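PDB 3H8U: cupin type-2 domain-containing protein from Klebsiella pneumoniae subsp. pneumoniae MGH 78578, which is of unknown function but has the double-stranded beta-helix fold of the cupins and probably binds a metal ion. Local coordinates for the interface of chains A and B. Numbering follows the deposited sequence. Chains: chain A/B, uncharacterized conserved protein with double-stranded beta-helix domain.

The interface of chains A and B. Residues chain A 61, 63, 88, 90, 112; chain B 34, 39, 41, 112.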
loop_
_atom_site.group_PDB
_atom_site.type_symbol
_atom_site.label_atom_id
_atom_site.label_comp_id
_atom_site.label_asym_id
_atom_site.label_seq_id
_atom_site.Cartn_x
_atom_site.Cartn_y
_atom_site.Cartn_z
ATOM N N GLN A 61 -6.521 6.965 8.988
ATOM C CA GLN A 61 -5.097 6.764 8.791
ATOM C C GLN A 61 -4.797 6.750 7.300
ATOM O O GLN A 61 -5.547 6.148 6.503
ATOM C CB GLN A 61 -4.664 5.436 9.419
ATOM C CG GLN A 61 -3.190 5.110 9.184
ATOM C CD GLN A 61 -2.778 3.906 9.917
ATOM O OE1 GLN A 61 -3.218 3.691 11.073
ATOM N NE2 GLN A 61 -1.851 3.142 9.332
ATOM N N THR A 63 -1.808 5.665 4.842
ATOM C CA THR A 63 -0.590 4.894 4.684
ATOM C C THR A 63 -0.115 5.027 3.236
ATOM O O THR A 63 -0.837 4.651 2.301
ATOM C CB THR A 63 -0.797 3.388 5.029
ATOM O OG1 THR A 63 -1.312 3.274 6.363
ATOM C CG2 THR A 63 0.559 2.664 4.962
ATOM N N ILE A 88 7.576 3.482 3.525
ATOM C CA ILE A 88 6.186 3.618 3.916
ATOM C C ILE A 88 6.090 4.906 4.760
ATOM O O ILE A 88 6.907 5.120 5.646
ATOM C CB ILE A 88 5.748 2.401 4.782
ATOM C CG1 ILE A 88 5.954 1.111 3.996
ATOM C CG2 ILE A 88 4.331 2.561 5.303
ATOM C CD1 ILE A 88 5.941 -0.151 4.821
ATOM N N ILE A 90 3.288 6.979 7.273
ATOM C CA ILE A 90 1.983 6.797 7.905
ATOM C C ILE A 90 1.591 8.071 8.615
ATOM O O ILE A 90 2.355 8.591 9.477
ATOM C CB ILE A 90 1.934 5.570 8.856
ATOM C CG1 ILE A 90 2.161 4.258 8.093
ATOM C CG2 ILE A 90 0.559 5.533 9.642
ATOM C CD1 ILE A 90 2.495 3.056 9.018
ATOM N N VAL A 112 -3.298 4.527 0.904
ATOM C CA VAL A 112 -4.447 3.801 1.414
ATOM C C VAL A 112 -4.970 4.561 2.637
ATOM O O VAL A 112 -4.322 4.560 3.677
ATOM C CB VAL A 112 -4.105 2.345 1.781
ATOM C CG1 VAL A 112 -5.396 1.580 2.269
ATOM C CG2 VAL A 112 -3.441 1.632 0.593
ATOM N N LEU B 34 3.400 -1.237 11.648
ATOM C CA LEU B 34 2.580 -0.471 12.574
ATOM C C LEU B 34 1.187 -1.061 12.588
ATOM O O LEU B 34 0.603 -1.299 11.533
ATOM C CB LEU B 34 2.484 1.013 12.153
ATOM C CG LEU B 34 1.872 1.967 13.211
ATOM C CD1 LEU B 34 2.805 2.130 14.361
ATOM C CD2 LEU B 34 1.515 3.316 12.613
ATOM N N SER B 39 -5.721 0.562 10.774
ATOM C CA SER B 39 -5.055 -0.311 9.783
ATOM C C SER B 39 -3.976 -1.153 10.454
ATOM O O SER B 39 -3.399 -0.777 11.487
ATOM C CB SER B 39 -4.391 0.477 8.634
ATOM O OG SER B 39 -5.295 1.295 7.924
ATOM N N VAL B 41 -0.372 -2.487 9.111
ATOM C CA VAL B 41 0.566 -2.360 8.012
ATOM C C VAL B 41 1.703 -3.349 8.208
ATOM O O VAL B 41 2.343 -3.344 9.247
ATOM C CB VAL B 41 1.100 -0.912 7.914
ATOM C CG1 VAL B 41 2.085 -0.788 6.771
ATOM C CG2 VAL B 41 -0.043 0.055 7.696
ATOM N N VAL B 112 -1.741 -3.406 3.635
ATOM C CA VAL B 112 -2.519 -2.546 4.520
ATOM C C VAL B 112 -3.909 -3.203 4.675
ATOM O O VAL B 112 -4.747 -3.242 3.746
ATOM C CB VAL B 112 -2.642 -1.084 4.002
ATOM C CG1 VAL B 112 -3.463 -0.205 4.974
ATOM C CG2 VAL B 112 -1.271 -0.484 3.746
HETATM O O HOH W 1 -4.013 3.185 6.331
HETATM O O HOH W 2 -1.181 0.897 11.077
#
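Two copies of the cupin double-stranded beta-helix meet sheet against sheet, and this patch is part of the two-fold interface joining the chains of the deposited assembly, which may also pair in solution; its contacts recur with the chains exchanged. A:Val112 and B:Val112, twins in strand 107-114, point at each other tip to tip, their CG1 methyls 3.8 Å apart. Each CG1 lies anti to its own backbone N (chi1 -177° in A:Val112), which turns that branch toward the partner. The side chains of B:Val112 and A:Thr63 run antiparallel past one another, with their CG2 methyls in contact. CG2 of A:Thr63 also meets CG2 of B:Val41, tip to tip, at 3.8 Å, so it packs against both valines. Farther along the sheet, CD1 of A:Ile90 crosses B:Leu34 at a slant and contacts both its CB and its CD2, the latter at 3.7 Å.

Water carries polar links beside this apolar strip. The extended side chain of A:Gln61 lays a face of its terminal amide over CB of B:Ser39 and gives NE2 to A:Thr63 OG1 at 3.0 Å, nearly in the amide plane. A:Gln61 NE2 also hydrogen-bonds water 2 at 2.9 Å, and this water reaches the carbonyl oxygens of B:Leu34 and B:Ser39. The two NE2 hydrogen bonds should limit rotation of the amide. Water 1, 2.7 Å from A:Thr63 OG1, bridges this hydroxyl to that of B:Ser39 across the interface and also meets the carbonyl oxygen of A:Val112.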